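Local coordinates for Tll1590 protein (Thermosynechococcus elongatus, PDB 6LDQ) that belongs to the GT-B clan of glycosyltransferases and carries a glycosyl transferase 4-like domain built on a Rossmann-like alpha/beta fold, at residues Q6-S12 against Y106-N112; Q35-L40 against W200-A204; T51-D55 against L78-P82; H133-S137 against E177-L181. The contacts are given in a common frame with arbitrary orientation. Numbering follows the deposited sequence.

Contact 1. Residues Q6-S12 against Y106-N112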
loop_
_atom_site.group_PDB
_atom_site.type_symbol
_atom_site.label_atom_id
_atom_site.label_comp_id
_atom_site.label_asym_id
_atom_site.label_seq_id
_atom_site.Cartn_x
_atom_site.Cartn_y
_atom_site.Cartn_z
ATOM N N GLN A 6 9.707 12.345 4.521
ATOM C CA GLN A 6 10.550 11.147 4.725
ATOM C C GLN A 6 9.947 9.770 4.901
ATOM O O GLN A 6 9.647 9.179 3.863
ATOM C CB GLN A 6 11.978 11.355 5.233
ATOM C CG GLN A 6 12.207 11.708 6.690
ATOM C CD GLN A 6 13.700 11.883 6.883
ATOM O OE1 GLN A 6 14.428 11.983 5.922
ATOM N NE2 GLN A 6 14.186 11.922 8.111
ATOM N N PRO A 7 9.703 9.278 6.124
ATOM C CA PRO A 7 9.496 7.878 6.296
ATOM C C PRO A 7 8.191 7.501 5.599
ATOM O O PRO A 7 7.229 8.043 5.965
ATOM C CB PRO A 7 9.523 7.714 7.816
ATOM C CG PRO A 7 9.005 9.017 8.318
ATOM C CD PRO A 7 9.301 10.057 7.259
ATOM N N ILE A 8 8.270 6.694 4.550
ATOM C CA ILE A 8 7.024 6.254 3.873
ATOM C C ILE A 8 6.855 4.755 4.105
ATOM O O ILE A 8 7.814 4.093 4.218
ATOM C CB ILE A 8 6.999 6.588 2.378
ATOM C CG1 ILE A 8 7.989 5.757 1.582
ATOM C CG2 ILE A 8 7.097 8.063 2.087
ATOM C CD1 ILE A 8 7.867 5.998 0.136
ATOM N N ALA A 9 5.619 4.319 4.196
ATOM C CA ALA A 9 5.284 2.923 4.396
ATOM C C ALA A 9 4.518 2.437 3.182
ATOM O O ALA A 9 3.556 3.087 2.753
ATOM C CB ALA A 9 4.456 2.718 5.670
ATOM N N LEU A 10 4.968 1.320 2.621
ATOM C CA LEU A 10 4.191 0.561 1.650
ATOM C C LEU A 10 3.622 -0.650 2.381
ATOM O O LEU A 10 4.296 -1.252 3.226
ATOM C CB LEU A 10 5.044 0.120 0.454
ATOM C CG LEU A 10 5.331 1.095 -0.709
ATOM C CD1 LEU A 10 5.746 2.479 -0.264
ATOM C CD2 LEU A 10 6.349 0.496 -1.679
ATOM N N ILE A 11 2.372 -0.983 2.090
ATOM C CA ILE A 11 1.711 -2.090 2.769
ATOM C C ILE A 11 1.164 -3.054 1.727
ATOM O O ILE A 11 0.426 -2.640 0.828
ATOM C CB ILE A 11 0.572 -1.609 3.684
ATOM C CG1 ILE A 11 1.131 -0.818 4.858
ATOM C CG2 ILE A 11 -0.220 -2.801 4.217
ATOM C CD1 ILE A 11 0.073 -0.069 5.603
ATOM N N SER A 12 1.530 -4.338 1.864
ATOM C CA SER A 12 1.065 -5.463 1.066
ATOM C C SER A 12 0.861 -6.639 2.033
ATOM O O SER A 12 1.709 -7.527 2.156
ATOM C CB SER A 12 2.046 -5.815 -0.043
ATOM O OG SER A 12 1.547 -6.858 -0.854
ATOM N N TYR A 106 4.772 7.819 9.653
ATOM C CA TYR A 106 4.737 7.870 8.186
ATOM C C TYR A 106 3.787 8.914 7.607
ATOM O O TYR A 106 2.557 8.761 7.708
ATOM C CB TYR A 106 4.358 6.493 7.630
ATOM C CG TYR A 106 5.220 5.361 8.149
ATOM C CD1 TYR A 106 6.531 5.205 7.723
ATOM C CD2 TYR A 106 4.727 4.465 9.081
ATOM C CE1 TYR A 106 7.331 4.171 8.201
ATOM C CE2 TYR A 106 5.510 3.423 9.567
ATOM C CZ TYR A 106 6.806 3.274 9.127
ATOM O OH TYR A 106 7.581 2.248 9.622
ATOM N N PRO A 107 4.313 9.978 6.971
ATOM C CA PRO A 107 3.428 10.970 6.331
ATOM C C PRO A 107 2.749 10.461 5.078
ATOM O O PRO A 107 1.810 11.101 4.597
ATOM C CB PRO A 107 4.382 12.136 5.991
ATOM C CG PRO A 107 5.771 11.526 6.003
ATOM C CD PRO A 107 5.702 10.482 7.088
ATOM N N LEU A 108 3.243 9.390 4.490
ATOM C CA LEU A 108 2.637 8.798 3.312
ATOM C C LEU A 108 2.593 7.301 3.541
ATOM O O LEU A 108 3.553 6.702 4.043
ATOM C CB LEU A 108 3.419 9.124 2.032
ATOM C CG LEU A 108 2.928 8.657 0.659
ATOM C CD1 LEU A 108 3.317 9.720 -0.391
ATOM C CD2 LEU A 108 3.551 7.316 0.295
ATOM N N ILE A 109 1.459 6.709 3.214
ATOM C CA ILE A 109 1.288 5.270 3.282
ATOM C C ILE A 109 0.686 4.833 1.959
ATOM O O ILE A 109 -0.339 5.377 1.545
ATOM C CB ILE A 109 0.382 4.852 4.455
ATOM C CG1 ILE A 109 0.946 5.359 5.792
ATOM C CG2 ILE A 109 0.241 3.349 4.471
ATOM C CD1 ILE A 109 0.262 4.716 7.019
ATOM N N HIS A 110 1.320 3.863 1.301
ATOM C CA HIS A 110 0.907 3.398 -0.023
ATOM C C HIS A 110 0.509 1.932 0.099
ATOM O O HIS A 110 1.363 1.071 0.318
ATOM C CB HIS A 110 2.025 3.605 -1.053
ATOM C CG HIS A 110 1.657 3.202 -2.452
ATOM N ND1 HIS A 110 2.519 3.360 -3.520
ATOM C CD2 HIS A 110 0.533 2.632 -2.956
ATOM C CE1 HIS A 110 1.938 2.914 -4.621
ATOM N NE2 HIS A 110 0.731 2.471 -4.309
ATOM N N THR A 111 -0.788 1.660 -0.049
ATOM C CA THR A 111 -1.385 0.349 0.160
ATOM C C THR A 111 -1.546 -0.386 -1.167
ATOM O O THR A 111 -1.718 0.236 -2.218
ATOM C CB THR A 111 -2.742 0.510 0.849
ATOM O OG1 THR A 111 -3.535 1.476 0.155
ATOM C CG2 THR A 111 -2.524 1.019 2.250
ATOM N N ASN A 112 -1.448 -1.716 -1.118
ATOM C CA ASN A 112 -1.447 -2.549 -2.315
ATOM C C ASN A 112 -2.550 -3.597 -2.236
ATOM O O ASN A 112 -2.568 -4.401 -1.303
ATOM C CB ASN A 112 -0.129 -3.277 -2.506
ATOM C CG ASN A 112 -0.026 -3.915 -3.876
ATOM O OD1 ASN A 112 -0.067 -3.228 -4.902
ATOM N ND2 ASN A 112 0.117 -5.230 -3.905
#
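Gln6 only grazes Pro107, so the pairing really starts at Pro7. Its ring meets that of Pro107 (CD to CD 3.6 Å), and Pro7 O lies 3.3 Å from Tyr106 CA in a CA-H...O contact. Ile8 leans on Leu108, with CG2 to CB at 3.8 Å. From Ala9 onward the backbones run parallel in proper register: Ala9 N donates to Leu108 O (3.2 Å), His110 N to Ala9 O (2.8 Å) and Ile11 N to His110 O (2.9 Å). The Ala9 methyl also sits over the face of the Tyr106 ring, CB 3.7 Å from its centroid, a CH-pi contact; the phenol OH hydrogen-bonds Asp48. Leu10 is next, its CD1 4.0 Å from His110 CB. Ile11 packs CD1 on Ile109 CG2 at 3.6 Å, and its O accepts a weak hydrogen bond from Asn112 N (2.9 Å). Two central strands of the Rossmann-like sheet thus meet here. Strand 47-52 flanks 8-11 and strand 130-134 flanks 108-112. The face with Leu10 and His110 lies against helices 32-42 and 200-216, while Ala9, Ile11 and Ile109 face Phe97 of helix 90-104.

Contact 2. Residues Q35-L40 against W200-A204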
loop_
_atom_site.group_PDB
_atom_site.type_symbol
_atom_site.label_atom_id
_atom_site.label_comp_id
_atom_site.label_asym_id
_atom_site.label_seq_id
_atom_site.Cartn_x
_atom_site.Cartn_y
_atom_site.Cartn_z
ATOM N N GLN A 35 9.498 -4.836 -5.072
ATOM C CA GLN A 35 10.309 -4.230 -6.117
ATOM C C GLN A 35 10.138 -2.720 -6.131
ATOM O O GLN A 35 11.117 -1.985 -6.285
ATOM C CB GLN A 35 9.968 -4.848 -7.466
ATOM C CG GLN A 35 10.404 -6.308 -7.565
ATOM C CD GLN A 35 10.545 -6.772 -8.995
ATOM O OE1 GLN A 35 11.581 -6.556 -9.629
ATOM N NE2 GLN A 35 9.500 -7.408 -9.519
ATOM N N LEU A 36 8.907 -2.239 -5.947
ATOM C CA LEU A 36 8.666 -0.799 -5.924
ATOM C C LEU A 36 9.505 -0.110 -4.849
ATOM O O LEU A 36 10.261 0.825 -5.142
ATOM C CB LEU A 36 7.177 -0.521 -5.719
ATOM C CG LEU A 36 6.753 0.946 -5.637
ATOM C CD1 LEU A 36 6.930 1.661 -7.002
ATOM C CD2 LEU A 36 5.335 1.071 -5.143
ATOM N N GLY A 37 9.413 -0.580 -3.600
ATOM C CA GLY A 37 10.087 0.110 -2.506
ATOM C C GLY A 37 11.597 0.174 -2.667
ATOM O O GLY A 37 12.227 1.174 -2.310
ATOM N N GLU A 38 12.197 -0.888 -3.213
ATOM C CA GLU A 38 13.638 -0.889 -3.460
ATOM C C GLU A 38 14.021 0.113 -4.545
ATOM O O GLU A 38 15.015 0.840 -4.408
ATOM C CB GLU A 38 14.103 -2.292 -3.846
ATOM C CG GLU A 38 14.386 -3.199 -2.640
ATOM C CD GLU A 38 14.094 -4.660 -2.920
ATOM O OE1 GLU A 38 14.039 -5.032 -4.112
ATOM O OE2 GLU A 38 13.931 -5.441 -1.945
ATOM N N ALA A 39 13.255 0.169 -5.637
ATOM C CA ALA A 39 13.533 1.190 -6.643
ATOM C C ALA A 39 13.259 2.581 -6.085
ATOM O O ALA A 39 14.028 3.519 -6.329
ATOM C CB ALA A 39 12.708 0.926 -7.908
ATOM N N LEU A 40 12.197 2.730 -5.289
ATOM C CA LEU A 40 11.925 4.024 -4.664
ATOM C C LEU A 40 13.105 4.483 -3.814
ATOM O O LEU A 40 13.536 5.639 -3.899
ATOM C CB LEU A 40 10.663 3.943 -3.811
ATOM C CG LEU A 40 9.325 4.013 -4.551
ATOM C CD1 LEU A 40 8.201 3.584 -3.627
ATOM C CD2 LEU A 40 9.096 5.421 -5.072
ATOM N N TRP A 200 11.342 -1.175 -13.000
ATOM C CA TRP A 200 10.943 -0.643 -11.700
ATOM C C TRP A 200 11.547 0.726 -11.429
ATOM O O TRP A 200 10.934 1.540 -10.733
ATOM C CB TRP A 200 11.320 -1.645 -10.609
ATOM C CG TRP A 200 10.421 -2.797 -10.719
ATOM C CD1 TRP A 200 10.691 -4.008 -11.285
ATOM C CD2 TRP A 200 9.048 -2.826 -10.330
ATOM N NE1 TRP A 200 9.569 -4.807 -11.239
ATOM C CE2 TRP A 200 8.548 -4.103 -10.654
ATOM C CE3 TRP A 200 8.198 -1.903 -9.712
ATOM C CZ2 TRP A 200 7.233 -4.481 -10.384
ATOM C CZ3 TRP A 200 6.881 -2.278 -9.452
ATOM C CH2 TRP A 200 6.418 -3.554 -9.785
ATOM N N GLU A 201 12.727 1.014 -11.974
ATOM C CA GLU A 201 13.206 2.393 -11.921
ATOM C C GLU A 201 12.179 3.352 -12.527
ATOM O O GLU A 201 11.832 4.370 -11.918
ATOM C CB GLU A 201 14.546 2.525 -12.638
ATOM C CG GLU A 201 15.118 3.921 -12.497
ATOM C CD GLU A 201 16.385 4.118 -13.288
ATOM O OE1 GLU A 201 16.884 3.132 -13.885
ATOM O OE2 GLU A 201 16.870 5.267 -13.307
ATOM N N ALA A 202 11.663 3.035 -13.723
ATOM C CA ALA A 202 10.690 3.937 -14.338
ATOM C C ALA A 202 9.457 4.087 -13.461
ATOM O O ALA A 202 8.990 5.203 -13.209
ATOM C CB ALA A 202 10.286 3.445 -15.734
ATOM N N ILE A 203 8.917 2.963 -12.981
ATOM C CA ILE A 203 7.717 3.005 -12.155
ATOM C C ILE A 203 7.940 3.878 -10.924
ATOM O O ILE A 203 7.129 4.756 -10.602
ATOM C CB ILE A 203 7.292 1.576 -11.770
ATOM C CG1 ILE A 203 6.656 0.871 -12.979
ATOM C CG2 ILE A 203 6.353 1.619 -10.578
ATOM C CD1 ILE A 203 6.875 -0.626 -13.011
ATOM N N ALA A 204 9.065 3.670 -10.242
ATOM C CA ALA A 204 9.354 4.413 -9.022
ATOM C C ALA A 204 9.453 5.909 -9.288
ATOM O O ALA A 204 9.022 6.723 -8.464
ATOM C CB ALA A 204 10.643 3.879 -8.392
#
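The C-terminal helix 200-216 crosses helix 32-42 steeply on one face of the Rossmann-like sheet, the short segments at -76° with axes 8.4 Å apart, and the fit depends on alanines at the centre and larger side chains around them. Ala39 is the bump of one helix: its CB drops into the hollow beside Trp200, Glu201 and Ala204, 3.4 Å from Trp200 O and 3.6 Å from Ala204 CB. Ala204 answers from the other side, its methyl held between Ala39 and Leu40, whose CD2 stands 4.0 Å from Ala204 CB. Small side chains let the backbones come close, with Ala39 CA 5.4 Å from Glu201 CA and Leu40 CA 5.1 Å from Ala204 CA. Leu36 reaches across beside them, setting CD1 3.6 Å from Ile203 CG2; Leu36 and Leu40 also touch Leu10 of strand 8-11. The Trp200 indole lies flat against the side of helix 35-40, its long axis across it. Gln35 CB sits over its five-membered ring, 3.6 Å from the centroid in a CH-pi contact. The Gln35 amide comes near, OE1 3.1 Å from Trp200 NE1, but at an angle too poor for a hydrogen bond. With no hydrogen bond between the segments, the helices hold by apolar fit and one CH-pi contact, so shape rather than polar pairing sets this crossing.

Contact 3. Residues T51-D55 against L78-P82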
loop_
_atom_site.group_PDB
_atom_site.type_symbol
_atom_site.label_atom_id
_atom_site.label_comp_id
_atom_site.label_asym_id
_atom_site.label_seq_id
_atom_site.Cartn_x
_atom_site.Cartn_y
_atom_site.Cartn_z
ATOM N N THR A 51 4.440 -6.611 5.267
ATOM C CA THR A 51 3.637 -7.743 4.842
ATOM C C THR A 51 3.430 -8.626 6.068
ATOM O O THR A 51 4.003 -8.383 7.139
ATOM C CB THR A 51 4.300 -8.489 3.657
ATOM O OG1 THR A 51 3.425 -9.533 3.175
ATOM C CG2 THR A 51 5.670 -9.076 4.042
ATOM N N ARG A 52 2.558 -9.625 5.938
ATOM C CA ARG A 52 2.305 -10.515 7.053
ATOM C C ARG A 52 3.369 -11.603 7.126
ATOM O O ARG A 52 3.972 -11.990 6.118
ATOM C CB ARG A 52 0.906 -11.157 6.945
ATOM C CG ARG A 52 0.735 -12.103 5.749
ATOM C CD ARG A 52 -0.726 -12.636 5.680
ATOM N NE ARG A 52 -1.168 -13.010 7.014
ATOM C CZ ARG A 52 -1.159 -14.260 7.465
ATOM N NH1 ARG A 52 -0.777 -15.235 6.656
ATOM N NH2 ARG A 52 -1.537 -14.533 8.714
ATOM N N LYS A 53 3.601 -12.090 8.343
ATOM C CA LYS A 53 4.383 -13.301 8.532
ATOM C C LYS A 53 3.579 -14.515 8.102
ATOM O O LYS A 53 2.373 -14.593 8.347
ATOM C CB LYS A 53 4.767 -13.467 9.993
ATOM C CG LYS A 53 5.963 -12.706 10.418
ATOM C CD LYS A 53 6.374 -13.172 11.794
ATOM C CE LYS A 53 7.689 -12.543 12.209
ATOM N NZ LYS A 53 7.944 -12.757 13.667
ATOM N N THR A 54 4.253 -15.466 7.463
ATOM C CA THR A 54 3.615 -16.699 7.025
ATOM C C THR A 54 4.326 -17.934 7.568
ATOM O O THR A 54 4.010 -19.056 7.155
ATOM C CB THR A 54 3.537 -16.743 5.492
ATOM O OG1 THR A 54 4.854 -16.764 4.933
ATOM C CG2 THR A 54 2.796 -15.515 4.951
ATOM N N ASP A 55 5.278 -17.755 8.493
ATOM C CA ASP A 55 5.952 -18.865 9.159
ATOM C C ASP A 55 6.499 -18.374 10.488
ATOM O O ASP A 55 7.013 -17.246 10.549
ATOM C CB ASP A 55 7.086 -19.427 8.292
ATOM C CG ASP A 55 7.692 -20.688 8.875
ATOM O OD1 ASP A 55 8.379 -20.598 9.916
ATOM O OD2 ASP A 55 7.477 -21.774 8.295
ATOM N N LEU A 78 0.533 -17.997 11.610
ATOM C CA LEU A 78 1.868 -18.047 11.027
ATOM C C LEU A 78 1.929 -19.167 9.983
ATOM O O LEU A 78 2.618 -20.180 10.130
ATOM C CB LEU A 78 2.912 -18.214 12.123
ATOM C CG LEU A 78 2.912 -17.088 13.167
ATOM C CD1 LEU A 78 3.786 -17.433 14.354
ATOM C CD2 LEU A 78 3.357 -15.751 12.567
ATOM N N THR A 79 1.194 -18.946 8.891
ATOM C CA THR A 79 1.113 -19.888 7.784
ATOM C C THR A 79 0.727 -19.103 6.537
ATOM O O THR A 79 0.299 -17.949 6.622
ATOM C CB THR A 79 0.104 -21.006 8.082
ATOM O OG1 THR A 79 0.234 -22.054 7.112
ATOM C CG2 THR A 79 -1.323 -20.459 8.059
ATOM N N TYR A 80 0.875 -19.739 5.373
ATOM C CA TYR A 80 0.425 -19.120 4.131
ATOM C C TYR A 80 -1.096 -19.135 4.053
ATOM O O TYR A 80 -1.726 -20.200 4.057
ATOM C CB TYR A 80 1.012 -19.819 2.905
ATOM C CG TYR A 80 0.506 -19.171 1.640
ATOM C CD1 TYR A 80 1.080 -17.996 1.166
ATOM C CD2 TYR A 80 -0.585 -19.697 0.951
ATOM C CE1 TYR A 80 0.606 -17.380 0.035
ATOM C CE2 TYR A 80 -1.071 -19.084 -0.186
ATOM C CZ TYR A 80 -0.470 -17.931 -0.641
ATOM O OH TYR A 80 -0.949 -17.321 -1.771
ATOM N N ILE A 81 -1.687 -17.948 3.955
ATOM C CA ILE A 81 -3.124 -17.783 3.819
ATOM C C ILE A 81 -3.388 -17.094 2.479
ATOM O O ILE A 81 -2.810 -16.040 2.219
ATOM C CB ILE A 81 -3.727 -16.967 4.974
ATOM C CG1 ILE A 81 -3.530 -17.720 6.300
ATOM C CG2 ILE A 81 -5.194 -16.698 4.733
ATOM C CD1 ILE A 81 -3.763 -16.870 7.525
ATOM N N PRO A 82 -4.223 -17.655 1.614
ATOM C CA PRO A 82 -4.502 -16.994 0.337
ATOM C C PRO A 82 -5.362 -15.754 0.535
ATOM O O PRO A 82 -5.999 -15.566 1.573
ATOM C CB PRO A 82 -5.235 -18.070 -0.471
ATOM C CG PRO A 82 -5.896 -18.923 0.569
ATOM C CD PRO A 82 -4.992 -18.902 1.785
HETATM O O HOH W 1 -0.547 -15.150 3.515
#
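One direct hydrogen bond joins the end of strand 47-52 to the loop ahead of helix 90-104: Arg52 NH1 gives to Thr79 O at 2.9 Å, with the carbonyl near the plane of the guanidinium. Arg52 NH2 bonds Ala75 O and Pro77 O, just upstream, so one guanidinium collects three carbonyls of the same loop. Water 1 adds a bridge, accepting from Arg52 NH1 (3.2 Å) and from Ile81 N (3.1 Å). Backbone contacts of a softer kind follow where Thr54 passes Thr79, their CA atoms 4.1 Å apart. Thr54 CA makes a CA-H...O contact with Thr79 O at 3.6 Å. Thr79 N is 3.3 Å from Thr54 O, but the angle is too poor for a hydrogen bond, so no sheet-like pairing develops. Van der Waals contacts complete the join: Leu78 CD2 rests 3.7 Å from Lys53 CB, while Ile81 CD1 comes within 3.4 Å of Arg52 NH2. Lys53 sends its amine away to Asp60. No acid from either segment pairs with Arg52 across this contact; its charge is met by carbonyl dipoles and water, and the polar hold on the loop is thus on its main chain.

Contact 4. Residues H133-S137 against E177-L181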
loop_
_atom_site.group_PDB
_atom_site.type_symbol
_atom_site.label_atom_id
_atom_site.label_comp_id
_atom_site.label_asym_id
_atom_site.label_seq_id
_atom_site.Cartn_x
_atom_site.Cartn_y
_atom_site.Cartn_z
ATOM N N HIS A 133 -3.203 4.325 -3.129
ATOM C CA HIS A 133 -3.546 2.921 -3.224
ATOM C C HIS A 133 -3.396 2.440 -4.654
ATOM O O HIS A 133 -3.869 3.095 -5.586
ATOM C CB HIS A 133 -4.954 2.651 -2.735
ATOM C CG HIS A 133 -5.213 1.197 -2.591
ATOM N ND1 HIS A 133 -5.147 0.546 -1.385
ATOM C CD2 HIS A 133 -5.377 0.239 -3.525
ATOM C CE1 HIS A 133 -5.364 -0.744 -1.574
ATOM N NE2 HIS A 133 -5.521 -0.955 -2.865
ATOM N N THR A 134 -2.735 1.302 -4.818
ATOM C CA THR A 134 -2.647 0.622 -6.099
ATOM C C THR A 134 -3.724 -0.465 -6.200
ATOM O O THR A 134 -3.780 -1.372 -5.364
ATOM C CB THR A 134 -1.265 0.020 -6.295
ATOM O OG1 THR A 134 -0.293 1.090 -6.385
ATOM C CG2 THR A 134 -1.261 -0.810 -7.569
ATOM N N TYR A 135 -4.536 -0.374 -7.245
ATOM C CA TYR A 135 -5.602 -1.321 -7.562
ATOM C C TYR A 135 -5.064 -2.534 -8.313
ATOM O O TYR A 135 -4.164 -2.411 -9.139
ATOM C CB TYR A 135 -6.652 -0.667 -8.466
ATOM C CG TYR A 135 -7.650 -1.701 -8.942
ATOM C CD1 TYR A 135 -8.454 -2.320 -8.032
ATOM C CD2 TYR A 135 -7.730 -2.119 -10.257
ATOM C CE1 TYR A 135 -9.367 -3.276 -8.355
ATOM C CE2 TYR A 135 -8.679 -3.109 -10.621
ATOM C CZ TYR A 135 -9.480 -3.674 -9.627
ATOM O OH TYR A 135 -10.408 -4.653 -9.852
ATOM N N HIS A 136 -5.642 -3.714 -8.050
ATOM C CA HIS A 136 -5.427 -4.852 -8.940
ATOM C C HIS A 136 -6.700 -5.674 -9.066
ATOM O O HIS A 136 -7.422 -5.879 -8.087
ATOM C CB HIS A 136 -4.320 -5.816 -8.499
ATOM C CG HIS A 136 -3.047 -5.148 -8.101
ATOM N ND1 HIS A 136 -2.095 -4.745 -9.018
ATOM C CD2 HIS A 136 -2.570 -4.801 -6.882
ATOM C CE1 HIS A 136 -1.081 -4.190 -8.376
ATOM N NE2 HIS A 136 -1.345 -4.203 -7.079
ATOM N N SER A 137 -6.932 -6.180 -10.266
ATOM C CA SER A 137 -8.031 -7.101 -10.503
ATOM C C SER A 137 -7.616 -8.537 -10.192
ATOM O O SER A 137 -6.800 -9.118 -10.916
ATOM C CB SER A 137 -8.512 -6.984 -11.943
ATOM O OG SER A 137 -9.252 -5.795 -12.132
ATOM N N GLU A 177 -8.122 -2.360 -16.460
ATOM C CA GLU A 177 -8.546 -2.364 -15.060
ATOM C C GLU A 177 -9.172 -1.031 -14.656
ATOM O O GLU A 177 -10.093 -1.009 -13.832
ATOM C CB GLU A 177 -7.363 -2.742 -14.159
ATOM C CG GLU A 177 -6.727 -4.070 -14.599
ATOM C CD GLU A 177 -5.982 -4.837 -13.501
ATOM O OE1 GLU A 177 -5.546 -4.244 -12.484
ATOM O OE2 GLU A 177 -5.811 -6.064 -13.681
ATOM N N GLU A 178 -8.710 0.088 -15.232
ATOM C CA GLU A 178 -9.429 1.351 -15.058
ATOM C C GLU A 178 -10.842 1.255 -15.616
ATOM O O GLU A 178 -11.792 1.805 -15.042
ATOM C CB GLU A 178 -8.678 2.495 -15.754
ATOM C CG GLU A 178 -8.676 3.795 -14.966
ATOM C CD GLU A 178 -9.967 4.538 -15.129
ATOM O OE1 GLU A 178 -10.664 4.252 -16.112
ATOM O OE2 GLU A 178 -10.287 5.410 -14.295
ATOM N N ALA A 179 -10.993 0.605 -16.765
ATOM C CA ALA A 179 -12.321 0.472 -17.347
ATOM C C ALA A 179 -13.209 -0.365 -16.442
ATOM O O ALA A 179 -14.374 -0.024 -16.212
ATOM C CB ALA A 179 -12.219 -0.147 -18.738
ATOM N N TYR A 180 -12.657 -1.450 -15.898
ATOM C CA TYR A 180 -13.430 -2.299 -14.995
ATOM C C TYR A 180 -13.864 -1.524 -13.762
ATOM O O TYR A 180 -15.032 -1.585 -13.358
ATOM C CB TYR A 180 -12.620 -3.528 -14.581
ATOM C CG TYR A 180 -13.189 -4.194 -13.351
ATOM C CD1 TYR A 180 -14.280 -5.052 -13.448
ATOM C CD2 TYR A 180 -12.661 -3.945 -12.082
ATOM C CE1 TYR A 180 -14.829 -5.654 -12.324
ATOM C CE2 TYR A 180 -13.208 -4.546 -10.947
ATOM C CZ TYR A 180 -14.291 -5.396 -11.073
ATOM O OH TYR A 180 -14.826 -6.000 -9.948
ATOM N N LEU A 181 -12.920 -0.817 -13.130
ATOM C CA LEU A 181 -13.229 -0.047 -11.930
ATOM C C LEU A 181 -14.393 0.905 -12.176
ATOM O O LEU A 181 -15.341 0.970 -11.386
ATOM C CB LEU A 181 -11.991 0.731 -11.472
ATOM C CG LEU A 181 -11.167 0.278 -10.255
ATOM C CD1 LEU A 181 -10.026 1.262 -10.027
ATOM C CD2 LEU A 181 -12.012 0.137 -8.982
HETATM O O HOH W 2 -4.577 -1.989 -12.000
HETATM O O HOH W 3 -2.576 -5.109 -11.896
#
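Tyr135, chi1 near t, swings its ring out from the end of strand 130-134 onto helix 175-185. Leu181 lies over the ring face, its chi1 of -105° lying between wells, and its CG sits 4.1 Å from the centroid, 5° off the normal: a CH-pi contact. Tyr135 OH ends 3.0 Å from Tyr180 CE2 and shares a 2.8 Å hydrogen bond with the OG of Ser137, itself in its m rotamer. Glu177, m then t, extends its carboxylate to the loop, where OE1 accepts from Ser137 N at 3.3 Å. Two waters donate to the same OE1: water 2 (2.5 Å), which also donates to Tyr135 O at 2.9 Å, and water 3 (3.1 Å), which reaches His136 ND1 at 2.9 Å. His136 turns its CB away, and its NE2 hydrogen-bonds Asn112. Ser137 precedes the unmodelled 138-151. A thiocyanate ion lies close to Tyr135. Glu177 OE1 thus holds Ser137 N directly and Tyr135 O and His136 ND1 through water, while the phenol ring supplies the greasy half of the joint.

Overall arrangement
From the N terminus, strand 8-11 opens contact 1 and helix 32-42 opens contact 2. Contact 3 opens at 51-55 and closes first, at 78-82, nested inside both. Contact 1 then closes at 106-112, so it crosses contact 2, which stays open to the C-terminal helix. Contact 4, from 133-137 to 177-181, follows contacts 1 and 3 in series and also nests inside contact 2, which closes last at 200-204. Contact 1 is the hub: Leu10 packs on Leu36 of contact 2, Ser12 O meets Thr51 of contact 3, and Asn112 meets His136 of contact 4. Contacts 3 and 4 lie at the C-terminal ends of strands 47-52 and 130-134 of the same sheet, their centres about 25 Å apart.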